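Local coordinates for protein putative S-adenosyl-L-methionine-dependent Methyltransferase (Methanococcus maripaludis, PDB 3DLC) that binds S-adenosylmethionine in a Rossmann-like fold and probably transfers its methyl group to a substrate that is not firmly established, possibly a sterol, at residues F150-R156 with G203-F207; D101-I105 with T129-I134; F9-A14 with F74-M78; Y29-A33 with A56-L61. Residues are numbered along the deposited sequence.

Interaction 1: residues F150-R156 with G203-F207; sequences FGNKELR and GDEGF. Unlike the reference sequence in segment 203-207: Gly203 (reference Glu).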
# COMPACT_ATOMS: atom_id res chain seq x y z
N PHE A 150 -6.45 -8.26 -4.08
CA PHE A 150 -7.47 -8.79 -3.18
C PHE A 150 -7.04 -10.00 -2.37
O PHE A 150 -7.85 -10.60 -1.71
CB PHE A 150 -8.79 -8.99 -3.94
CG PHE A 150 -9.25 -7.73 -4.56
CD1 PHE A 150 -9.94 -6.79 -3.81
CD2 PHE A 150 -8.80 -7.36 -5.84
CE1 PHE A 150 -10.30 -5.56 -4.34
CE2 PHE A 150 -9.13 -6.11 -6.36
CZ PHE A 150 -9.89 -5.22 -5.61
N GLY A 151 -5.77 -10.34 -2.45
CA GLY A 151 -5.21 -11.40 -1.63
C GLY A 151 -5.30 -12.81 -2.18
O GLY A 151 -4.34 -13.57 -2.05
N ASN A 152 -6.45 -13.19 -2.73
CA ASN A 152 -6.56 -14.48 -3.39
C ASN A 152 -7.66 -14.43 -4.44
O ASN A 152 -8.41 -13.45 -4.55
CB ASN A 152 -6.73 -15.60 -2.36
CG ASN A 152 -8.03 -15.51 -1.58
OD1 ASN A 152 -9.07 -15.23 -2.15
ND2 ASN A 152 -7.97 -15.79 -0.28
N LYS A 153 -7.75 -15.48 -5.24
CA LYS A 153 -8.69 -15.49 -6.35
C LYS A 153 -10.13 -15.46 -5.90
O LYS A 153 -10.96 -14.81 -6.54
CB LYS A 153 -8.45 -16.74 -7.20
CG LYS A 153 -9.33 -16.83 -8.43
CD LYS A 153 -9.05 -18.09 -9.22
CE LYS A 153 -9.81 -18.14 -10.51
NZ LYS A 153 -9.43 -19.35 -11.27
N GLU A 154 -10.46 -16.18 -4.84
CA GLU A 154 -11.85 -16.28 -4.37
C GLU A 154 -12.37 -14.90 -3.98
O GLU A 154 -13.47 -14.50 -4.37
CB GLU A 154 -12.01 -17.29 -3.20
CG GLU A 154 -13.47 -17.34 -2.63
CD GLU A 154 -13.76 -18.50 -1.64
OE1 GLU A 154 -12.83 -19.24 -1.27
OE2 GLU A 154 -14.93 -18.64 -1.21
N LEU A 155 -11.58 -14.18 -3.20
CA LEU A 155 -11.96 -12.84 -2.78
C LEU A 155 -11.95 -11.89 -3.95
O LEU A 155 -12.84 -11.05 -4.09
CB LEU A 155 -11.06 -12.34 -1.65
CG LEU A 155 -11.15 -13.11 -0.33
CD1 LEU A 155 -10.15 -12.54 0.64
CD2 LEU A 155 -12.58 -13.06 0.24
N ARG A 156 -10.95 -12.00 -4.81
CA ARG A 156 -10.91 -11.14 -5.97
C ARG A 156 -12.23 -11.24 -6.75
O ARG A 156 -12.85 -10.24 -7.14
CB ARG A 156 -9.74 -11.50 -6.88
CG ARG A 156 -9.65 -10.67 -8.12
CD ARG A 156 -8.68 -11.29 -9.13
NE ARG A 156 -9.29 -12.49 -9.69
CZ ARG A 156 -8.70 -13.31 -10.53
NH1 ARG A 156 -7.45 -13.07 -10.88
NH2 ARG A 156 -9.35 -14.37 -11.00
N GLY A 203 -0.52 -11.99 -10.33
CA GLY A 203 -1.22 -13.24 -10.21
C GLY A 203 -2.50 -13.09 -9.45
O GLY A 203 -3.03 -12.00 -9.29
N ASP A 204 -3.00 -14.20 -8.94
CA ASP A 204 -4.31 -14.18 -8.28
C ASP A 204 -4.34 -13.32 -7.03
O ASP A 204 -5.41 -12.92 -6.60
CB ASP A 204 -4.81 -15.60 -8.00
CG ASP A 204 -5.20 -16.36 -9.29
OD1 ASP A 204 -5.46 -15.74 -10.34
OD2 ASP A 204 -5.31 -17.58 -9.24
N GLU A 205 -3.19 -13.03 -6.46
CA GLU A 205 -3.16 -12.24 -5.25
C GLU A 205 -3.05 -10.76 -5.53
O GLU A 205 -3.17 -9.92 -4.64
CB GLU A 205 -2.00 -12.65 -4.36
CG GLU A 205 -0.63 -12.32 -4.94
CD GLU A 205 0.04 -13.44 -5.72
OE1 GLU A 205 -0.56 -14.15 -6.61
OE2 GLU A 205 1.25 -13.60 -5.45
N GLY A 206 -2.81 -10.46 -6.79
CA GLY A 206 -2.73 -9.07 -7.27
C GLY A 206 -1.45 -8.76 -8.03
O GLY A 206 -0.78 -9.66 -8.56
N PHE A 207 -1.14 -7.46 -8.08
CA PHE A 207 0.05 -6.89 -8.74
C PHE A 207 0.91 -6.33 -7.62
O PHE A 207 0.44 -5.48 -6.86
CB PHE A 207 -0.37 -5.76 -9.68
CG PHE A 207 0.79 -4.87 -10.10
CD1 PHE A 207 1.69 -5.27 -11.07
CD2 PHE A 207 1.02 -3.68 -9.49
CE1 PHE A 207 2.76 -4.47 -11.40
CE2 PHE A 207 2.10 -2.86 -9.84
CZ PHE A 207 2.94 -3.27 -10.79
O HOH W 1 -6.29 -10.28 -6.04
O HOH W 2 -5.41 -10.90 -10.28
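Asp204 lays its carboxylate along the first turn of helix 153-166, where OD2 lies 3.8 Å from CD of Lys153 and OD1 forms a salt bridge with NH1 of Arg156 at 3.4 Å. The long aliphatic part of Lys153 brushes past Asp204, but its amino end leads away. A water bridges the Arg156 side, accepting from NH1 (3.0 Å) and donating to Gly203 O (2.8 Å). The partner of the helix start is a beta hairpin: residues 203-206 form a type I turn joining the antiparallel strands 198-203 and 206-211, closed by Gly203 N to Gly206 O and Gly206 N to Gly203 O, both 2.9 Å. Gly203 replaces a reference glutamate. Within the turn, Glu205 O accepts a weak hydrogen bond from Gly151 N (3.4 Å), and a second water links Phe150 N to Asp204 O, 2.8 Å from each. Gly151 has phi/psi of 87/-44, where a CB would press on the preceding carbonyl; Gly206, at 126/-159, likewise calls for glycine. Asn152 is the N-cap, its OD1 accepting from Leu155 N at 2.9 Å. The ring of Phe150 turns instead to Arg118, in a cation-pi contact beside the cofactor site.

Interaction 2: residues D101-I105 with T129-I134; sequences DVHNI and TAFREI. With SAM (S-adenosylmethionine), chain C.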
# COMPACT_ATOMS: atom_id res chain seq x y z
N ASP A 101 3.92 12.49 2.30
CA ASP A 101 3.85 12.11 0.90
C ASP A 101 5.00 11.19 0.52
O ASP A 101 6.15 11.38 0.97
CB ASP A 101 3.94 13.43 0.07
CG ASP A 101 3.50 13.32 -1.35
OD1 ASP A 101 3.97 12.43 -2.08
OD2 ASP A 101 2.64 14.14 -1.75
N VAL A 102 4.69 10.19 -0.29
CA VAL A 102 5.68 9.24 -0.78
C VAL A 102 6.85 9.94 -1.51
O VAL A 102 7.94 9.41 -1.61
CB VAL A 102 5.02 8.17 -1.69
CG1 VAL A 102 4.53 8.76 -3.01
CG2 VAL A 102 5.98 7.00 -1.90
N HIS A 103 6.60 11.15 -2.01
CA HIS A 103 7.65 11.87 -2.74
C HIS A 103 8.61 12.60 -1.83
O HIS A 103 9.59 13.18 -2.31
CB HIS A 103 7.07 12.86 -3.74
CG HIS A 103 6.21 12.22 -4.77
ND1 HIS A 103 4.85 12.08 -4.61
CD2 HIS A 103 6.51 11.61 -5.95
CE1 HIS A 103 4.35 11.47 -5.67
NE2 HIS A 103 5.33 11.17 -6.49
N ASN A 104 8.35 12.60 -0.53
CA ASN A 104 9.22 13.28 0.42
C ASN A 104 8.92 12.71 1.80
O ASN A 104 8.28 13.31 2.65
CB ASN A 104 8.97 14.79 0.35
CG ASN A 104 9.88 15.54 1.25
OD1 ASN A 104 11.06 15.27 1.25
ND2 ASN A 104 9.35 16.52 1.99
N ILE A 105 9.38 11.48 1.99
CA ILE A 105 8.98 10.71 3.16
C ILE A 105 9.70 11.18 4.41
O ILE A 105 10.93 11.22 4.41
CB ILE A 105 9.25 9.20 2.95
CG1 ILE A 105 8.55 8.70 1.68
CG2 ILE A 105 8.79 8.41 4.20
CD1 ILE A 105 8.86 7.22 1.32
N THR A 129 10.59 9.60 -8.57
CA THR A 129 10.91 10.21 -7.30
C THR A 129 10.36 9.37 -6.14
O THR A 129 11.04 9.18 -5.12
CB THR A 129 10.39 11.65 -7.24
OG1 THR A 129 11.07 12.40 -8.24
CG2 THR A 129 10.58 12.28 -5.85
N ALA A 130 9.14 8.89 -6.29
CA ALA A 130 8.52 8.07 -5.24
C ALA A 130 9.37 6.83 -4.96
O ALA A 130 9.63 6.52 -3.81
CB ALA A 130 7.12 7.66 -5.66
N PHE A 131 9.80 6.13 -6.00
CA PHE A 131 10.60 4.93 -5.80
C PHE A 131 12.01 5.19 -5.31
O PHE A 131 12.55 4.39 -4.58
CB PHE A 131 10.52 3.99 -7.00
CG PHE A 131 9.27 3.14 -6.96
CD1 PHE A 131 9.22 1.98 -6.19
CD2 PHE A 131 8.10 3.57 -7.56
CE1 PHE A 131 8.05 1.26 -6.09
CE2 PHE A 131 6.93 2.85 -7.45
CZ PHE A 131 6.91 1.70 -6.71
N ARG A 132 12.59 6.33 -5.64
CA ARG A 132 13.86 6.73 -5.02
C ARG A 132 13.68 6.94 -3.52
O ARG A 132 14.55 6.56 -2.73
CB ARG A 132 14.45 7.97 -5.69
CG ARG A 132 15.09 7.63 -7.05
CD ARG A 132 15.77 8.87 -7.65
NE ARG A 132 16.70 8.49 -8.71
CZ ARG A 132 16.36 8.29 -9.96
NH1 ARG A 132 15.17 8.59 -10.40
NH2 ARG A 132 17.26 7.79 -10.80
N GLU A 133 12.57 7.55 -3.13
CA GLU A 133 12.30 7.73 -1.68
C GLU A 133 12.09 6.40 -0.96
O GLU A 133 12.57 6.17 0.14
CB GLU A 133 11.09 8.67 -1.48
CG GLU A 133 11.45 10.12 -1.59
CD GLU A 133 12.31 10.53 -0.41
OE1 GLU A 133 11.76 10.76 0.70
OE2 GLU A 133 13.54 10.59 -0.57
N ILE A 134 11.31 5.52 -1.59
CA ILE A 134 11.07 4.19 -1.05
C ILE A 134 12.40 3.47 -0.85
O ILE A 134 12.66 2.86 0.18
CB ILE A 134 10.12 3.41 -1.97
CG1 ILE A 134 8.72 4.02 -1.82
CG2 ILE A 134 10.11 1.91 -1.67
CD1 ILE A 134 7.73 3.65 -2.94
N SAM C . -4.15 1.31 1.58
CA SAM C . -5.59 1.51 1.88
C SAM C . -6.36 0.25 1.59
O SAM C . -5.85 -0.60 0.86
OXT SAM C . -7.49 0.14 2.06
CB SAM C . -6.13 2.70 1.12
CG SAM C . -6.12 2.59 -0.37
SD SAM C . -6.79 4.10 -1.09
CE SAM C . -7.42 3.33 -2.55
C5' SAM C . -5.28 5.03 -1.69
C4' SAM C . -4.52 5.94 -0.67
O4' SAM C . -3.21 6.46 -1.07
C3' SAM C . -5.36 7.13 -0.14
O3' SAM C . -5.51 6.99 1.24
C2' SAM C . -4.52 8.34 -0.52
O2' SAM C . -4.66 9.50 0.28
C1' SAM C . -3.09 7.76 -0.53
N9 SAM C . -2.14 8.50 -1.38
C8 SAM C . -2.30 8.80 -2.71
N7 SAM C . -1.20 9.41 -3.20
C5 SAM C . -0.32 9.53 -2.15
C6 SAM C . 0.94 10.11 -2.02
N6 SAM C . 1.58 10.76 -3.00
N1 SAM C . 1.55 9.99 -0.82
C2 SAM C . 0.93 9.38 0.25
N3 SAM C . -0.33 8.87 0.19
C4 SAM C . -0.90 8.95 -1.01
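The adenine end of the S-adenosylmethionine pocket is built on the loop 101-105, which rests against helix 127-137. Asp101 OD1 accepts from cofactor N6 at 3.1 Å, and Val102 N donates to cofactor N1 at 3.2 Å, so the loop reads the amino edge of the base. The same OD1 accepts from His103 N (2.9 Å), an Asx turn, and from His103 ND1 (2.7 Å), while His103 NE2 donates to Glu125 O. Residues 101-104 form a type I turn, and Val102 within it packs on the helix: CG1 meets Ala130 CB and CG2 meets Ile134 CD1, both at 3.9 Å. His103 CD2 approaches Ala130 N at 3.8 Å. Between the two segments the one hydrogen bond is Ile105 N to Glu133 OE1 at 2.8 Å; Arg136, further along the helix, adds a weak bond to Ile105 O and a salt bridge to Glu133 OE2. An acidic side chain and the next backbone amide recognising adenine N6 and N1, just after a strand of the sheet, are typical of class I Rossmann-fold methyltransferases.

Interaction 3: residues F9-A14 with F74-M78; sequences FDKKGA and FSKHM. With SAM (S-adenosylmethionine), chain C; GOL (glycerol), chain E.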
# COMPACT_ATOMS: atom_id res chain seq x y z
N PHE A 9 -9.75 11.69 -2.23
CA PHE A 9 -9.09 11.60 -0.92
C PHE A 9 -9.46 12.69 0.06
O PHE A 9 -8.79 12.92 1.07
CB PHE A 9 -7.56 11.44 -1.05
CG PHE A 9 -7.14 10.56 -2.20
CD1 PHE A 9 -7.64 9.28 -2.32
CD2 PHE A 9 -6.22 11.00 -3.13
CE1 PHE A 9 -7.27 8.45 -3.38
CE2 PHE A 9 -5.82 10.17 -4.20
CZ PHE A 9 -6.35 8.92 -4.31
N ASP A 10 -10.57 13.35 -0.25
CA ASP A 10 -11.13 14.38 0.64
C ASP A 10 -11.97 13.74 1.74
O ASP A 10 -11.96 12.54 1.92
CB ASP A 10 -11.88 15.45 -0.15
CG ASP A 10 -13.14 14.95 -0.86
OD1 ASP A 10 -13.48 13.75 -0.75
OD2 ASP A 10 -13.81 15.81 -1.51
N LYS A 11 -12.68 14.55 2.52
CA LYS A 11 -13.42 13.99 3.63
C LYS A 11 -14.46 12.97 3.19
O LYS A 11 -14.57 11.88 3.75
CB LYS A 11 -14.07 15.10 4.44
CG LYS A 11 -14.75 14.60 5.69
CD LYS A 11 -15.28 15.69 6.61
CE LYS A 11 -15.78 15.03 7.91
NZ LYS A 11 -16.30 16.00 8.90
N LYS A 12 -15.23 13.32 2.17
CA LYS A 12 -16.23 12.39 1.66
C LYS A 12 -15.61 11.13 1.07
O LYS A 12 -16.12 10.02 1.26
CB LYS A 12 -17.07 13.11 0.64
CG LYS A 12 -18.01 14.14 1.22
CD LYS A 12 -18.73 14.94 0.20
CE LYS A 12 -19.77 15.80 0.90
NZ LYS A 12 -20.56 16.51 -0.07
N GLY A 13 -14.51 11.29 0.35
CA GLY A 13 -13.85 10.15 -0.24
C GLY A 13 -13.25 9.23 0.80
O GLY A 13 -13.26 8.01 0.66
N ALA A 14 -12.71 9.83 1.86
CA ALA A 14 -12.13 9.05 2.96
C ALA A 14 -13.22 8.20 3.61
O ALA A 14 -13.01 7.04 3.97
CB ALA A 14 -11.49 9.99 3.99
N PHE A 74 -0.91 11.04 2.67
CA PHE A 74 -0.88 12.46 2.40
C PHE A 74 -2.19 13.17 2.61
O PHE A 74 -2.22 14.40 2.51
CB PHE A 74 -0.23 12.79 1.02
CG PHE A 74 -1.12 12.62 -0.20
CD1 PHE A 74 -2.29 11.88 -0.20
CD2 PHE A 74 -0.70 13.20 -1.38
CE1 PHE A 74 -3.04 11.77 -1.38
CE2 PHE A 74 -1.42 13.08 -2.54
CZ PHE A 74 -2.60 12.37 -2.55
N SER A 75 -3.24 12.43 2.96
CA SER A 75 -4.56 13.01 3.16
C SER A 75 -4.89 13.13 4.64
O SER A 75 -5.02 12.12 5.35
CB SER A 75 -5.64 12.18 2.47
OG SER A 75 -6.91 12.59 2.94
N LYS A 76 -5.01 14.37 5.12
CA LYS A 76 -5.41 14.64 6.50
C LYS A 76 -6.72 13.92 6.82
O LYS A 76 -6.93 13.47 7.91
CB LYS A 76 -5.62 16.15 6.70
CG LYS A 76 -6.12 16.54 8.07
CD LYS A 76 -5.14 16.18 9.11
CE LYS A 76 -5.54 16.72 10.48
NZ LYS A 76 -4.49 16.42 11.48
N HIS A 77 -7.64 13.88 5.85
CA HIS A 77 -8.95 13.26 6.06
C HIS A 77 -8.85 11.76 6.27
O HIS A 77 -9.52 11.20 7.14
CB HIS A 77 -9.87 13.57 4.91
CG HIS A 77 -9.94 15.01 4.65
ND1 HIS A 77 -10.53 15.86 5.55
CD2 HIS A 77 -9.35 15.78 3.72
CE1 HIS A 77 -10.38 17.10 5.13
NE2 HIS A 77 -9.65 17.08 4.02
N MSE A 78 -7.98 11.13 5.50
CA MSE A 78 -7.71 9.70 5.69
C MSE A 78 -7.10 9.49 7.07
O MSE A 78 -7.46 8.56 7.78
CB MSE A 78 -6.73 9.17 4.65
CG MSE A 78 -7.27 9.02 3.26
SE MSE A 78 -8.66 7.62 3.27
CE MSE A 78 -8.83 7.64 1.42
N SAM C . -4.15 1.31 1.58
CA SAM C . -5.59 1.51 1.88
C SAM C . -6.36 0.25 1.59
O SAM C . -5.85 -0.60 0.86
OXT SAM C . -7.49 0.14 2.06
CB SAM C . -6.13 2.70 1.12
CG SAM C . -6.12 2.59 -0.37
SD SAM C . -6.79 4.10 -1.09
CE SAM C . -7.42 3.33 -2.55
C5' SAM C . -5.28 5.03 -1.69
C4' SAM C . -4.52 5.94 -0.67
O4' SAM C . -3.21 6.46 -1.07
C3' SAM C . -5.36 7.13 -0.14
O3' SAM C . -5.51 6.99 1.24
C2' SAM C . -4.52 8.34 -0.52
O2' SAM C . -4.66 9.50 0.28
C1' SAM C . -3.09 7.76 -0.53
N9 SAM C . -2.14 8.50 -1.38
C8 SAM C . -2.30 8.80 -2.71
N7 SAM C . -1.20 9.41 -3.20
C5 SAM C . -0.32 9.53 -2.15
C6 SAM C . 0.94 10.11 -2.02
N6 SAM C . 1.58 10.76 -3.00
N1 SAM C . 1.55 9.99 -0.82
C2 SAM C . 0.93 9.38 0.25
N3 SAM C . -0.33 8.87 0.19
C4 SAM C . -0.90 8.95 -1.01
C1 GOL E . -3.76 15.75 -1.86
O1 GOL E . -4.20 17.08 -1.90
C2 GOL E . -4.15 15.20 -0.50
O2 GOL E . -3.70 16.09 0.48
C3 GOL E . -5.66 15.10 -0.53
O3 GOL E . -6.20 14.95 0.76
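One carbonyl and one hydroxyl join two helix starts: Ser75 OG donates to Phe9 O at 2.7 Å and also accepts from Met78 N at 3.1 Å. Ser75 is thus the N-cap of helix 76-88 while holding the residue that leads into helix 11-22. That second helix has its own N-cap, Asp10, whose OD1 accepts from Gly13 N at 2.9 Å. Phe9, at phi/psi of 73/17, places one ring face against the cofactor ribose, with SAM O2' over it. Its CD2 lies 3.7 Å from CE1 of Phe74, the two planes meeting obliquely at 57°. Phe74 itself has SAM N7 over one face and a glycerol, probably from crystallisation, over the other. Further along, the His77 ring lies with one face against the backbone of Lys11, whose N is 3.5 Å from His77 CG, and Ala14 CB packs 3.8 Å from SE of selenomethionine Met78. Met78 CG also comes within 3.4 Å of SAM O3'. The contact therefore forms a wall of the ribose and adenine pocket, next to Asp73, which hydrogen-bonds the cofactor. Helix 11-22 comes from the N-terminal part of the chain, Phe123 meets Phe9 edge-to-face, and helix 76-88 follows strand 66-73 of the central sheet, with Met78 touching Pro54 in the loop before helix 56-64.

Interaction 4: residues Y29-A33 with A56-L61; sequences YPIIA and ALSIAL. With SAM (S-adenosylmethionine), chain C.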
# COMPACT_ATOMS: atom_id res chain seq x y z
N TYR A 29 -7.70 -7.84 3.89
CA TYR A 29 -6.55 -7.30 4.62
C TYR A 29 -5.80 -8.40 5.42
O TYR A 29 -4.58 -8.46 5.33
CB TYR A 29 -6.94 -6.08 5.45
CG TYR A 29 -7.51 -4.99 4.58
CD1 TYR A 29 -6.69 -4.18 3.83
CD2 TYR A 29 -8.87 -4.76 4.53
CE1 TYR A 29 -7.21 -3.19 3.01
CE2 TYR A 29 -9.41 -3.77 3.71
CZ TYR A 29 -8.58 -2.98 2.98
OH TYR A 29 -9.15 -1.98 2.20
N PRO A 30 -6.52 -9.25 6.17
CA PRO A 30 -5.80 -10.33 6.82
C PRO A 30 -5.12 -11.28 5.84
O PRO A 30 -4.08 -11.84 6.15
CB PRO A 30 -6.85 -11.03 7.68
CG PRO A 30 -8.12 -10.43 7.31
CD PRO A 30 -7.92 -9.16 6.61
N ILE A 31 -5.73 -11.51 4.68
CA ILE A 31 -5.14 -12.40 3.68
C ILE A 31 -3.85 -11.79 3.12
O ILE A 31 -2.84 -12.47 2.98
CB ILE A 31 -6.14 -12.73 2.54
CG1 ILE A 31 -7.33 -13.55 3.10
CG2 ILE A 31 -5.48 -13.44 1.37
CD1 ILE A 31 -6.95 -14.93 3.60
N ILE A 32 -3.90 -10.51 2.77
CA ILE A 32 -2.72 -9.85 2.23
C ILE A 32 -1.63 -9.83 3.30
O ILE A 32 -0.45 -10.09 3.00
CB ILE A 32 -3.05 -8.45 1.72
CG1 ILE A 32 -3.97 -8.56 0.48
CG2 ILE A 32 -1.77 -7.69 1.38
CD1 ILE A 32 -4.59 -7.23 0.03
N ALA A 33 -1.98 -9.51 4.54
CA ALA A 33 -1.00 -9.53 5.62
C ALA A 33 -0.35 -10.89 5.78
O ALA A 33 0.86 -11.03 5.92
CB ALA A 33 -1.65 -9.07 6.94
N ALA A 56 -6.55 -0.16 7.21
CA ALA A 56 -6.90 -1.56 7.37
C ALA A 56 -5.74 -2.51 7.14
O ALA A 56 -5.70 -3.56 7.77
CB ALA A 56 -8.10 -1.95 6.51
N LEU A 57 -4.81 -2.20 6.25
CA LEU A 57 -3.68 -3.12 6.03
C LEU A 57 -2.74 -3.08 7.24
O LEU A 57 -2.26 -4.10 7.69
CB LEU A 57 -2.92 -2.82 4.73
CG LEU A 57 -1.79 -3.79 4.38
CD1 LEU A 57 -2.27 -5.26 4.31
CD2 LEU A 57 -1.13 -3.33 3.09
N SER A 58 -2.52 -1.89 7.77
CA SER A 58 -1.69 -1.75 8.97
C SER A 58 -2.30 -2.50 10.15
O SER A 58 -1.60 -3.16 10.93
CB SER A 58 -1.48 -0.28 9.33
OG SER A 58 -0.59 0.38 8.45
N ILE A 59 -3.61 -2.34 10.34
CA ILE A 59 -4.32 -3.03 11.42
C ILE A 59 -4.19 -4.56 11.25
O ILE A 59 -3.86 -5.26 12.22
CB ILE A 59 -5.79 -2.56 11.50
CG1 ILE A 59 -5.83 -1.09 12.01
CG2 ILE A 59 -6.60 -3.52 12.33
CD1 ILE A 59 -7.21 -0.45 11.89
N ALA A 60 -4.37 -5.07 10.03
CA ALA A 60 -4.27 -6.49 9.81
C ALA A 60 -2.86 -7.00 10.09
O ALA A 60 -2.67 -8.04 10.72
CB ALA A 60 -4.70 -6.83 8.38
N LEU A 61 -1.86 -6.25 9.66
CA LEU A 61 -0.46 -6.64 9.92
C LEU A 61 -0.15 -6.63 11.41
O LEU A 61 0.52 -7.52 11.92
CB LEU A 61 0.53 -5.74 9.15
CG LEU A 61 0.77 -6.08 7.69
CD1 LEU A 61 1.39 -4.87 6.96
CD2 LEU A 61 1.66 -7.31 7.54
N SAM C . -4.15 1.31 1.58
CA SAM C . -5.59 1.51 1.88
C SAM C . -6.36 0.25 1.59
O SAM C . -5.85 -0.60 0.86
OXT SAM C . -7.49 0.14 2.06
CB SAM C . -6.13 2.70 1.12
CG SAM C . -6.12 2.59 -0.37
SD SAM C . -6.79 4.10 -1.09
CE SAM C . -7.42 3.33 -2.55
C5' SAM C . -5.28 5.03 -1.69
C4' SAM C . -4.52 5.94 -0.67
O4' SAM C . -3.21 6.46 -1.07
C3' SAM C . -5.36 7.13 -0.14
O3' SAM C . -5.51 6.99 1.24
C2' SAM C . -4.52 8.34 -0.52
O2' SAM C . -4.66 9.50 0.28
C1' SAM C . -3.09 7.76 -0.53
N9 SAM C . -2.14 8.50 -1.38
C8 SAM C . -2.30 8.80 -2.71
N7 SAM C . -1.20 9.41 -3.20
C5 SAM C . -0.32 9.53 -2.15
C6 SAM C . 0.94 10.11 -2.02
N6 SAM C . 1.58 10.76 -3.00
N1 SAM C . 1.55 9.99 -0.82
C2 SAM C . 0.93 9.38 0.25
N3 SAM C . -0.33 8.87 0.19
C4 SAM C . -0.90 8.95 -1.01
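This is a buried helix-helix contact in which helix 28-40 crosses helix 56-64, the first helix after strand 46-50 of the Rossmann-like sheet. The short segments approach to 8.3 Å between axes at a crossing angle of -61°, a close fit made possible by small residues. Ala33 CB and Ala60 CB meet at 4.0 Å, and Ala60 CB also lies 3.5 Å from Tyr29 O, so methyl groups reach right down to the opposing backbone. Larger side chains fill the flanks: Ala33 CB packs on Leu61 CD2, and Ile32 CG2 on Leu57 CD1, both at 3.8 Å. At the cofactor end, Ala56 CB sits 3.4 Å from the Tyr29 ring centroid, only 6° off the ring normal, a CH-pi contact over the face. Held in this way, the ring projects its hydroxyl beyond the helices, where Tyr29 OH donates to the cofactor carboxylate oxygen OXT at 2.7 Å. Ala56 is also the last residue of a GxGxxA-type pattern with Gly51 and Gly53, consistent with the glycine-rich loop of this fold; Gly51 O hydrogen-bonds the cofactor as well. Around the pair, Leu57 and Leu61 lean on Val116 of strand 112-118, Ile32 touches Arg118 of the same strand, Leu61 also reaches Ile69 of strand 66-73, and Ser21 of helix 11-22 touches both Tyr29 and Ala56.

Overall arrangement
Interaction 4 is the most buried of the four and wholly apolar between its segments, whereas interactions 1, 2 and 3 are partly buried and mix packing with polar bonds. Interactions 2, 3 and 4 all touch the cofactor, at the adenine, the ribose with adenine, and the carboxylate respectively; interactions 2 and 3 meet where Asp101 OD2 lies 3.5 Å from Phe74 CD2. Interaction 1 stands apart from the cofactor, relying on a salt bridge and waters, but adjoins interaction 4: Gly151 packs against Ile31 and Ile32 of helix 28-40. Centres of interactions 1 and 4 are 14 Å apart, against 26 Å between those of 1 and 2, which lie on opposite sides of the chain's centre.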